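Local coordinates for protein isomaltodextranase (Arthrobacter globiformis, PDB 5AWQ) that hydrolyses alpha-1,6-glucosidic linkages in polysaccharides, releasing isomaltose units one after another from the non-reducing ends of the chains, at residues Gly261-Ile266 against Ile312-Phe317; Asn267-Lys272 against Asp287-Trp292; Pro196-Asp201 against Glu239-Ser244. All coordinates share one frame; numbering follows the deposited sequence.

How the interactions relate
Interactions 1 and 3 join parallel strands of one (beta/alpha)8 barrel, with 263-265 next to 242-245 in the sheet. They illustrate a general division of labour: strands build the frame, and the loops at their C-terminal ends bind the ligand. All three contacts are buried. Interactions 1 and 3 rest on regular backbone bonds, which a salt bridge between Asp314 and Arg199 supplements across the barrel interior. Interaction 2 is the smallest and lies furthest from the centre of the chain; it pairs two irregular loops without a single hydrogen bond between them. Its chemistry is packing plus sugar binding. All three reach the chain B glucose, and Asp316 and Gly315 tie interaction 1 to interaction 2.

Interaction 1 of 3, residues Gly261-Ile266 against Ile312-Phe317; sequences GDLVRI and ILDGDF. With GLC (alpha-D-glucopyranose), chain B.
Arg265 and Asp316 meet through flat groups. The carboxylate lies over one face of the guanidinium, planes 30° apart, with Asp316 OD1 3.1 Å from Arg265 NH1. That oxygen sits well out of the guanidinium plane, so the pair is a salt bridge through charge alone and the N-H groups remain available for in-plane partners. One of these is the sugar: Arg265 NH1 donates to O3 of the chain B glucose at 3.0 Å. NH2 is held by Asn267 O and Asp269. The arginine chain bends at chi2 (-83°) and chi3 (-60°), which folds its CG and CD beside the carboxylate of Asp314.

Asp316 OD2 accepts from Ala270 N, which holds the stacked carboxylate in place. Asp314 OD1 accepts from Asp316 N at 2.8 Å, an Asx turn that sets the loop. Behind this shell runs the parallel strand pairing: Ile312 N donates to Asp262 O at 2.8 Å, Val264 N to Ile312 O, Asp314 N to Val264 O and Ile266 N to Asp314 O. Asp262, probably the proton donor, stands at the start of this strand, its carboxylate held by Arg27 and Ser29.

Leu263 CG packs on Ile312 CG2 (3.8 Å) on the face shared with Arg265 and Asp314. On the other face Val264 CG2 meets Leu313 CD2, which Ile266 CG2 crosses just past the strand. Strand 263-265 continues the sheet to strand 242-245, while Phe299 of helix 295-302 packs against Ile266 and Leu313.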
loop_
_atom_site.group_PDB
_atom_site.type_symbol
_atom_site.label_atom_id
_atom_site.label_comp_id
_atom_site.label_asym_id
_atom_site.label_seq_id
_atom_site.Cartn_x
_atom_site.Cartn_y
_atom_site.Cartn_z
ATOM N N GLY A 261 9.209 -2.301 3.576
ATOM C CA GLY A 261 8.687 -1.225 2.748
ATOM C C GLY A 261 7.325 -0.747 3.183
ATOM O O GLY A 261 6.686 -1.355 4.048
ATOM N N ASP A 262 6.872 0.346 2.571
ATOM C CA ASP A 262 5.510 0.849 2.787
ATOM C C ASP A 262 4.566 0.545 1.628
ATOM O O ASP A 262 3.414 0.226 1.857
ATOM C CB ASP A 262 5.542 2.356 3.040
ATOM C CG ASP A 262 6.354 2.713 4.254
ATOM O OD1 ASP A 262 6.113 2.094 5.303
ATOM O OD2 ASP A 262 7.191 3.625 4.164
ATOM N N LEU A 263 5.048 0.685 0.398
ATOM C CA LEU A 263 4.249 0.449 -0.797
ATOM C C LEU A 263 4.912 -0.572 -1.701
ATOM O O LEU A 263 6.133 -0.620 -1.783
ATOM C CB LEU A 263 4.109 1.740 -1.617
ATOM C CG LEU A 263 3.070 2.785 -1.234
ATOM C CD1 LEU A 263 3.395 3.410 0.091
ATOM C CD2 LEU A 263 2.950 3.831 -2.336
ATOM N N VAL A 264 4.094 -1.374 -2.378
ATOM C CA VAL A 264 4.546 -2.296 -3.412
ATOM C C VAL A 264 3.706 -2.129 -4.678
ATOM O O VAL A 264 2.474 -2.091 -4.614
ATOM C CB VAL A 264 4.485 -3.784 -2.982
ATOM C CG1 VAL A 264 5.588 -4.088 -1.988
ATOM C CG2 VAL A 264 3.121 -4.173 -2.433
ATOM N N ARG A 265 4.369 -2.010 -5.823
ATOM C CA ARG A 265 3.672 -2.075 -7.108
ATOM C C ARG A 265 3.042 -3.445 -7.296
ATOM O O ARG A 265 3.696 -4.472 -7.061
ATOM C CB ARG A 265 4.623 -1.774 -8.260
ATOM C CG ARG A 265 4.744 -0.289 -8.599
ATOM C CD ARG A 265 3.631 0.209 -9.519
ATOM N NE ARG A 265 3.687 -0.539 -10.766
ATOM C CZ ARG A 265 4.592 -0.378 -11.726
ATOM N NH1 ARG A 265 5.483 0.601 -11.678
ATOM N NH2 ARG A 265 4.591 -1.230 -12.754
ATOM N N ILE A 266 1.794 -3.436 -7.768
ATOM C CA ILE A 266 1.015 -4.664 -7.940
ATOM C C ILE A 266 0.580 -4.948 -9.374
ATOM O O ILE A 266 -0.211 -5.873 -9.620
ATOM C CB ILE A 266 -0.181 -4.725 -6.959
ATOM C CG1 ILE A 266 -1.114 -3.490 -7.021
ATOM C CG2 ILE A 266 0.333 -4.891 -5.538
ATOM C CD1 ILE A 266 -1.731 -3.152 -8.374
ATOM N N ILE A 312 0.773 -0.796 1.734
ATOM C CA ILE A 312 -0.079 -0.071 0.799
ATOM C C ILE A 312 0.210 -0.601 -0.603
ATOM O O ILE A 312 1.370 -0.688 -1.018
ATOM C CB ILE A 312 0.164 1.438 0.897
ATOM C CG1 ILE A 312 -0.306 1.936 2.267
ATOM C CG2 ILE A 312 -0.529 2.141 -0.267
ATOM C CD1 ILE A 312 0.231 3.279 2.669
ATOM N N LEU A 313 -0.849 -0.960 -1.330
ATOM C CA LEU A 313 -0.693 -1.450 -2.689
ATOM C C LEU A 313 -0.706 -0.300 -3.701
ATOM O O LEU A 313 -1.564 0.580 -3.633
ATOM C CB LEU A 313 -1.793 -2.463 -3.003
ATOM C CG LEU A 313 -1.968 -3.591 -1.988
ATOM C CD1 LEU A 313 -3.026 -4.578 -2.488
ATOM C CD2 LEU A 313 -0.666 -4.320 -1.675
ATOM N N ASP A 314 0.267 -0.332 -4.602
ATOM C CA ASP A 314 0.518 0.753 -5.552
ATOM C C ASP A 314 0.079 0.320 -6.949
ATOM O O ASP A 314 0.675 -0.582 -7.532
ATOM C CB ASP A 314 2.016 1.082 -5.492
ATOM C CG ASP A 314 2.467 2.160 -6.459
ATOM O OD1 ASP A 314 1.673 2.710 -7.229
ATOM O OD2 ASP A 314 3.673 2.437 -6.421
ATOM N N GLY A 315 -0.984 0.946 -7.441
ATOM C CA GLY A 315 -1.498 0.696 -8.785
ATOM C C GLY A 315 -0.867 1.516 -9.893
ATOM O O GLY A 315 -1.382 1.545 -11.008
ATOM N N ASP A 316 0.277 2.129 -9.606
ATOM C CA ASP A 316 1.033 2.911 -10.581
ATOM C C ASP A 316 0.370 4.244 -10.911
ATOM O O ASP A 316 -0.177 4.891 -10.022
ATOM C CB ASP A 316 1.404 2.080 -11.826
ATOM C CG ASP A 316 2.704 2.549 -12.477
ATOM O OD1 ASP A 316 3.605 3.038 -11.772
ATOM O OD2 ASP A 316 2.844 2.375 -13.686
ATOM N N PHE A 317 0.496 4.714 -12.141
ATOM C CA PHE A 317 0.099 6.067 -12.463
ATOM C C PHE A 317 -1.219 6.157 -13.204
ATOM O O PHE A 317 -1.548 5.299 -14.008
ATOM C CB PHE A 317 1.180 6.726 -13.322
ATOM C CG PHE A 317 2.556 6.623 -12.733
ATOM C CD1 PHE A 317 2.786 6.918 -11.404
ATOM C CD2 PHE A 317 3.624 6.239 -13.518
ATOM C CE1 PHE A 317 4.051 6.790 -10.852
ATOM C CE2 PHE A 317 4.899 6.138 -12.983
ATOM C CZ PHE A 317 5.108 6.419 -11.650
HETATM C C1 GLC B . 10.315 0.164 -14.895
HETATM C C2 GLC B . 9.162 0.510 -13.966
HETATM C C3 GLC B . 8.394 1.749 -14.417
HETATM C C4 GLC B . 9.359 2.911 -14.643
HETATM C C5 GLC B . 10.428 2.441 -15.632
HETATM C C6 GLC B . 11.489 3.504 -15.917
HETATM O O2 GLC B . 8.300 -0.618 -13.888
HETATM O O3 GLC B . 7.375 2.087 -13.480
HETATM O O4 GLC B . 8.659 4.032 -15.168
HETATM O O5 GLC B . 11.117 1.299 -15.139
HETATM O O6 GLC B . 12.297 3.064 -17.007
#

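Interaction 2 of 3, residues Asn267-Lys272 against Asp287-Trp292; sequences NADADK and DAWPNW. With GLC (alpha-D-glucopyranose), chain B; GLC (alpha-D-glucopyranose), chain C.
Asn267 and Trp292 bring the two loops together, their CA atoms 5.7 Å apart, without any hydrogen bond between the segments; Asn267 CA instead makes a CA-H...O contact to Trp292 O at 3.5 Å. Asn267 N is buried by this approach and has no partner in the model. A cis peptide bond precedes Pro290, whose ring faces the other loop: CG lies 4.0 Å from Ala268 CB, and CB rests near the carbonyl carbon of Asn267. The same Pro290 CB also lies over the rim of one face of the Trp289 indole.

That indole swings across to the opposing loop, its CG anti to the backbone N (chi1 158°), and brings CH2 to 3.3 Å from Asn267 O. The oxygen approaches the ring obliquely. Further along the same edge, Trp289 NE1 donates to O3 of the chain C glucose at 3.2 Å.

Asp269 adds further sugar contacts. Its OD1 receives the O2 hydroxyl of the chain B glucose in a bond so short that its exact length is doubtful. OD2 approaches O4 of the chain C glucose to 3.0 Å. Since that O4 lies 1.4 Å from C1 of the chain B glucose, a glycosidic bond joins the two sugars in the model, and Asp269 sits beside the linkage. Both loops belong to the long excursion between strand 263-265 and helix 295-302, at the C-terminal end of a barrel strand, where a (beta/alpha)8 glycosidase forms its substrate cleft, here with an indole and a carboxylate lining the sugar site.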
loop_
_atom_site.group_PDB
_atom_site.type_symbol
_atom_site.label_atom_id
_atom_site.label_comp_id
_atom_site.label_asym_id
_atom_site.label_seq_id
_atom_site.Cartn_x
_atom_site.Cartn_y
_atom_site.Cartn_z
ATOM N N ASN A 267 1.146 -4.199 -10.313
ATOM C CA ASN A 267 0.781 -4.287 -11.730
ATOM C C ASN A 267 1.943 -3.985 -12.637
ATOM O O ASN A 267 2.948 -3.415 -12.211
ATOM C CB ASN A 267 -0.381 -3.333 -12.041
ATOM C CG ASN A 267 -0.063 -1.856 -11.777
ATOM O OD1 ASN A 267 0.744 -1.502 -10.891
ATOM N ND2 ASN A 267 -0.746 -0.976 -12.506
ATOM N N ALA A 268 1.814 -4.407 -13.884
ATOM C CA ALA A 268 2.680 -3.917 -14.942
ATOM C C ALA A 268 2.492 -2.407 -15.113
ATOM O O ALA A 268 1.475 -1.831 -14.688
ATOM C CB ALA A 268 2.363 -4.634 -16.253
ATOM N N ASP A 269 3.462 -1.780 -15.764
ATOM C CA ASP A 269 3.488 -0.330 -15.891
ATOM C C ASP A 269 2.244 0.225 -16.558
ATOM O O ASP A 269 1.673 -0.404 -17.459
ATOM C CB ASP A 269 4.659 0.103 -16.767
ATOM C CG ASP A 269 5.992 -0.271 -16.207
ATOM O OD1 ASP A 269 6.113 -0.603 -14.997
ATOM O OD2 ASP A 269 6.943 -0.197 -16.988
ATOM N N ALA A 270 1.860 1.434 -16.152
ATOM C CA ALA A 270 0.789 2.137 -16.848
ATOM C C ALA A 270 1.042 2.229 -18.354
ATOM O O ALA A 270 0.094 2.088 -19.135
ATOM C CB ALA A 270 0.580 3.527 -16.262
ATOM N N ASP A 271 2.296 2.465 -18.765
ATOM C CA ASP A 271 2.655 2.412 -20.186
ATOM C C ASP A 271 1.746 3.404 -20.933
ATOM O O ASP A 271 1.552 4.515 -20.451
ATOM C CB ASP A 271 2.574 0.939 -20.657
ATOM C CG ASP A 271 3.236 0.677 -22.012
ATOM O OD1 ASP A 271 2.562 0.839 -23.064
ATOM O OD2 ASP A 271 4.402 0.253 -22.036
ATOM N N LYS A 272 1.172 2.998 -22.062
ATOM C CA LYS A 272 0.325 3.847 -22.890
ATOM C C LYS A 272 -1.039 4.091 -22.246
ATOM O O LYS A 272 -1.849 4.826 -22.792
ATOM C CB LYS A 272 0.098 3.177 -24.252
ATOM C CG LYS A 272 -0.697 1.884 -24.129
ATOM C CD LYS A 272 -0.983 1.196 -25.456
ATOM C CE LYS A 272 -1.894 -0.009 -25.237
ATOM N NZ LYS A 272 -3.045 -0.022 -26.176
ATOM N N ASP A 287 4.824 -16.235 -11.439
ATOM C CA ASP A 287 5.712 -16.145 -10.268
ATOM C C ASP A 287 6.726 -14.998 -10.318
ATOM O O ASP A 287 7.359 -14.678 -9.320
ATOM C CB ASP A 287 6.356 -17.511 -9.927
ATOM C CG ASP A 287 7.406 -17.976 -10.925
ATOM O OD1 ASP A 287 7.565 -17.411 -12.014
ATOM O OD2 ASP A 287 8.107 -18.966 -10.579
ATOM N N ALA A 288 6.820 -14.344 -11.452
ATOM C CA ALA A 288 7.823 -13.324 -11.702
ATOM C C ALA A 288 7.216 -11.942 -11.708
ATOM O O ALA A 288 6.025 -11.768 -11.991
ATOM C CB ALA A 288 8.459 -13.584 -13.044
ATOM N N TRP A 289 8.041 -10.942 -11.432
ATOM C CA TRP A 289 7.609 -9.544 -11.552
ATOM C C TRP A 289 7.015 -9.269 -12.929
ATOM O O TRP A 289 7.628 -9.597 -13.932
ATOM C CB TRP A 289 8.777 -8.566 -11.329
ATOM C CG TRP A 289 8.490 -7.223 -11.960
ATOM C CD1 TRP A 289 8.952 -6.767 -13.157
ATOM C CD2 TRP A 289 7.568 -6.237 -11.477
ATOM N NE1 TRP A 289 8.407 -5.536 -13.433
ATOM C CE2 TRP A 289 7.545 -5.196 -12.419
ATOM C CE3 TRP A 289 6.796 -6.118 -10.318
ATOM C CZ2 TRP A 289 6.786 -4.044 -12.242
ATOM C CZ3 TRP A 289 6.015 -4.990 -10.157
ATOM C CH2 TRP A 289 6.011 -3.966 -11.115
ATOM N N PRO A 290 5.819 -8.662 -12.990
ATOM C CA PRO A 290 4.835 -8.459 -11.944
ATOM C C PRO A 290 3.923 -9.673 -11.876
ATOM O O PRO A 290 3.568 -10.238 -12.930
ATOM C CB PRO A 290 4.055 -7.251 -12.446
ATOM C CG PRO A 290 4.062 -7.404 -13.925
ATOM C CD PRO A 290 5.365 -8.084 -14.272
ATOM N N ASN A 291 3.511 -10.076 -10.685
ATOM C CA ASN A 291 2.732 -11.306 -10.588
ATOM C C ASN A 291 1.463 -11.219 -11.416
ATOM O O ASN A 291 1.118 -12.153 -12.159
ATOM C CB ASN A 291 2.397 -11.670 -9.150
ATOM C CG ASN A 291 3.628 -11.856 -8.308
ATOM O OD1 ASN A 291 4.357 -12.858 -8.446
ATOM N ND2 ASN A 291 3.899 -10.903 -7.472
ATOM N N TRP A 292 0.751 -10.115 -11.245
ATOM C CA TRP A 292 -0.414 -9.815 -12.078
ATOM C C TRP A 292 -0.100 -8.589 -12.933
ATOM O O TRP A 292 0.622 -7.683 -12.519
ATOM C CB TRP A 292 -1.640 -9.547 -11.204
ATOM C CG TRP A 292 -2.206 -10.778 -10.554
ATOM C CD1 TRP A 292 -3.059 -11.689 -11.119
ATOM C CD2 TRP A 292 -1.971 -11.236 -9.215
ATOM N NE1 TRP A 292 -3.358 -12.679 -10.224
ATOM C CE2 TRP A 292 -2.701 -12.431 -9.047
ATOM C CE3 TRP A 292 -1.199 -10.765 -8.149
ATOM C CZ2 TRP A 292 -2.713 -13.126 -7.844
ATOM C CZ3 TRP A 292 -1.184 -11.480 -6.969
ATOM C CH2 TRP A 292 -1.933 -12.651 -6.827
HETATM C C1 GLC B . 10.315 0.164 -14.895
HETATM C C2 GLC B . 9.162 0.510 -13.966
HETATM C C3 GLC B . 8.394 1.749 -14.417
HETATM C C4 GLC B . 9.359 2.911 -14.643
HETATM C C5 GLC B . 10.428 2.441 -15.632
HETATM C C6 GLC B . 11.489 3.504 -15.917
HETATM O O2 GLC B . 8.300 -0.618 -13.888
HETATM O O3 GLC B . 7.375 2.087 -13.480
HETATM O O4 GLC B . 8.659 4.032 -15.168
HETATM O O5 GLC B . 11.117 1.299 -15.139
HETATM O O6 GLC B . 12.297 3.064 -17.007
HETATM C C1 GLC C . 10.626 -3.686 -18.539
HETATM C C2 GLC C . 10.273 -3.977 -17.069
HETATM C C3 GLC C . 9.570 -2.771 -16.482
HETATM C C4 GLC C . 10.451 -1.517 -16.623
HETATM C C5 GLC C . 10.844 -1.305 -18.089
HETATM C C6 GLC C . 11.911 -0.222 -18.239
HETATM O O1 GLC C . 9.498 -3.524 -19.379
HETATM O O2 GLC C . 9.466 -5.135 -16.905
HETATM O O3 GLC C . 9.253 -3.013 -15.126
HETATM O O4 GLC C . 9.758 -0.382 -16.115
HETATM O O5 GLC C . 11.386 -2.501 -18.629
HETATM O O6 GLC C . 11.994 0.246 -19.576
#

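Interaction 3 of 3, residues Pro196-Asp201 against Glu239-Ser244; sequences PYLRID and EDMEVS. With GLC (alpha-D-glucopyranose), chain B.
Tyr197 and Glu242, Leu198 and Val243, Arg199 and Ser244 pair as neighbouring parallel strands of the (beta/alpha)8 barrel, the chain between them passing through helix 223-237. Backbone polar atoms are satisfied in alternation. Glu242 N donates to Pro196 O at 2.8 Å, from above the carbonyl plane, and Leu198 N reaches Glu242 O in a nearly straight bond (174°). Ser244 N then donates to Leu198 O, and Ile200 N to Ser244 O at 2.8 Å. Val243 N is taken up by OD2 of Asp262, the probable proton donor. Pro196 O takes a second donor, a water that also donates to Glu242 OE1 and so ties the side chain to the start of the pairing.

Tyr197, Arg199, Glu242 and Ser244 share the inner face. Arg199 NE donates to Tyr197 OH at 2.9 Å with the hydroxyl oxygen in the guanidinium plane, while NH1 is bridged to Asp314 OD2; the phenol is further bonded to Tyr40 OH. Ser244 OG lies near Arg199 NE at too poor an angle to bond, and the serine packs instead through CB, 3.6 Å from Tyr197 CE1.

On the other face, Leu198 CD2 meets Met241 CE at 3.7 Å, under helix 179-193. Just past the strand comes Asp201, probably the nucleophile. Its carboxylate is hydrogen-bonded to Tyr124 OH, and Asp201 OD2 stands 3.1 Å from C2 of the chain B glucose, the nearest sugar atom to it.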
loop_
_atom_site.group_PDB
_atom_site.type_symbol
_atom_site.label_atom_id
_atom_site.label_comp_id
_atom_site.label_asym_id
_atom_site.label_seq_id
_atom_site.Cartn_x
_atom_site.Cartn_y
_atom_site.Cartn_z
ATOM N N PRO A 196 9.621 13.302 1.209
ATOM C CA PRO A 196 8.806 12.429 2.023
ATOM C C PRO A 196 8.513 11.056 1.412
ATOM O O PRO A 196 7.930 10.206 2.063
ATOM C CB PRO A 196 7.492 13.207 2.132
ATOM C CG PRO A 196 7.385 13.911 0.835
ATOM C CD PRO A 196 8.800 14.295 0.485
ATOM N N TYR A 197 8.940 10.860 0.170
ATOM C CA TYR A 197 8.556 9.699 -0.609
ATOM C C TYR A 197 9.707 9.325 -1.538
ATOM O O TYR A 197 10.097 10.114 -2.402
ATOM C CB TYR A 197 7.323 10.087 -1.425
ATOM C CG TYR A 197 6.651 8.984 -2.209
ATOM C CD1 TYR A 197 6.399 7.747 -1.657
ATOM C CD2 TYR A 197 6.272 9.204 -3.496
ATOM C CE1 TYR A 197 5.779 6.739 -2.396
ATOM C CE2 TYR A 197 5.649 8.225 -4.238
ATOM C CZ TYR A 197 5.394 7.013 -3.693
ATOM O OH TYR A 197 4.785 6.064 -4.504
ATOM N N LEU A 198 10.224 8.117 -1.367
ATOM C CA LEU A 198 11.336 7.624 -2.184
ATOM C C LEU A 198 10.863 6.367 -2.915
ATOM O O LEU A 198 10.448 5.394 -2.283
ATOM C CB LEU A 198 12.558 7.303 -1.301
ATOM C CG LEU A 198 13.820 6.825 -2.038
ATOM C CD1 LEU A 198 14.398 7.892 -2.952
ATOM C CD2 LEU A 198 14.868 6.336 -1.059
ATOM N N ARG A 199 10.956 6.401 -4.240
ATOM C CA ARG A 199 10.475 5.326 -5.092
ATOM C C ARG A 199 11.659 4.562 -5.645
ATOM O O ARG A 199 12.422 5.079 -6.441
ATOM C CB ARG A 199 9.601 5.894 -6.197
ATOM C CG ARG A 199 8.411 6.654 -5.642
ATOM C CD ARG A 199 7.365 6.937 -6.680
ATOM N NE ARG A 199 6.476 5.805 -6.802
ATOM C CZ ARG A 199 6.430 4.989 -7.855
ATOM N NH1 ARG A 199 5.590 3.989 -7.846
ATOM N NH2 ARG A 199 7.225 5.170 -8.882
ATOM N N ILE A 200 11.800 3.337 -5.157
ATOM C CA ILE A 200 12.974 2.493 -5.396
ATOM C C ILE A 200 12.619 1.377 -6.363
ATOM O O ILE A 200 11.862 0.450 -6.008
ATOM C CB ILE A 200 13.478 1.895 -4.071
ATOM C CG1 ILE A 200 13.786 3.018 -3.057
ATOM C CG2 ILE A 200 14.673 1.009 -4.327
ATOM C CD1 ILE A 200 14.247 2.515 -1.706
ATOM N N ASP A 201 13.166 1.473 -7.572
ATOM C CA ASP A 201 12.824 0.585 -8.676
ATOM C C ASP A 201 13.978 -0.346 -9.008
ATOM O O ASP A 201 15.107 -0.162 -8.558
ATOM C CB ASP A 201 12.463 1.430 -9.909
ATOM C CG ASP A 201 11.609 0.697 -10.936
ATOM O OD1 ASP A 201 11.198 -0.451 -10.694
ATOM O OD2 ASP A 201 11.331 1.338 -11.970
ATOM N N GLU A 239 10.836 6.739 10.142
ATOM C CA GLU A 239 9.450 7.186 10.135
ATOM C C GLU A 239 9.261 8.465 9.337
ATOM O O GLU A 239 8.132 8.941 9.189
ATOM C CB GLU A 239 8.966 7.403 11.585
ATOM C CG GLU A 239 8.851 6.121 12.378
ATOM C CD GLU A 239 7.660 5.290 11.938
ATOM O OE1 GLU A 239 6.608 5.327 12.600
ATOM O OE2 GLU A 239 7.784 4.598 10.936
ATOM N N ASP A 240 10.344 9.033 8.807
ATOM C CA ASP A 240 10.280 10.328 8.131
ATOM C C ASP A 240 9.990 10.251 6.637
ATOM O O ASP A 240 9.475 11.216 6.062
ATOM C CB ASP A 240 11.591 11.124 8.314
ATOM C CG ASP A 240 11.780 11.628 9.726
ATOM O OD1 ASP A 240 10.819 11.659 10.501
ATOM O OD2 ASP A 240 12.907 12.023 10.069
ATOM N N MET A 241 10.375 9.143 6.014
ATOM C CA MET A 241 10.289 8.994 4.558
ATOM C C MET A 241 9.649 7.658 4.202
ATOM O O MET A 241 9.970 6.611 4.758
ATOM C CB MET A 241 11.676 9.132 3.920
ATOM C CG MET A 241 11.640 9.285 2.398
ATOM S SD MET A 241 13.246 9.785 1.732
ATOM C CE MET A 241 14.042 8.211 2.006
ATOM N N GLU A 242 8.678 7.744 3.287
ATOM C CA GLU A 242 7.904 6.626 2.843
ATOM C C GLU A 242 8.666 5.864 1.760
ATOM O O GLU A 242 9.230 6.464 0.847
ATOM C CB GLU A 242 6.560 7.144 2.325
ATOM C CG GLU A 242 5.516 6.063 2.071
ATOM C CD GLU A 242 4.111 6.610 1.952
ATOM O OE1 GLU A 242 3.939 7.738 1.462
ATOM O OE2 GLU A 242 3.175 5.887 2.331
ATOM N N VAL A 243 8.666 4.550 1.883
ATOM C CA VAL A 243 9.472 3.662 1.045
ATOM C C VAL A 243 8.563 2.919 0.064
ATOM O O VAL A 243 7.790 2.054 0.449
ATOM C CB VAL A 243 10.245 2.663 1.913
ATOM C CG1 VAL A 243 11.013 1.665 1.063
ATOM C CG2 VAL A 243 11.203 3.385 2.854
ATOM N N SER A 244 8.688 3.285 -1.206
ATOM C CA SER A 244 7.955 2.655 -2.308
ATOM C C SER A 244 8.866 1.676 -3.027
ATOM O O SER A 244 9.960 2.032 -3.474
ATOM C CB SER A 244 7.463 3.735 -3.265
ATOM O OG SER A 244 7.262 3.244 -4.562
HETATM C C1 GLC B . 10.315 0.164 -14.895
HETATM C C2 GLC B . 9.162 0.510 -13.966
HETATM C C3 GLC B . 8.394 1.749 -14.417
HETATM C C4 GLC B . 9.359 2.911 -14.643
HETATM C C5 GLC B . 10.428 2.441 -15.632
HETATM C C6 GLC B . 11.489 3.504 -15.917
HETATM O O2 GLC B . 8.300 -0.618 -13.888
HETATM O O3 GLC B . 7.375 2.087 -13.480
HETATM O O4 GLC B . 8.659 4.032 -15.168
HETATM O O5 GLC B . 11.117 1.299 -15.139
HETATM O O6 GLC B . 12.297 3.064 -17.007
HETATM O O HOH W 1 5.182 10.211 1.407
#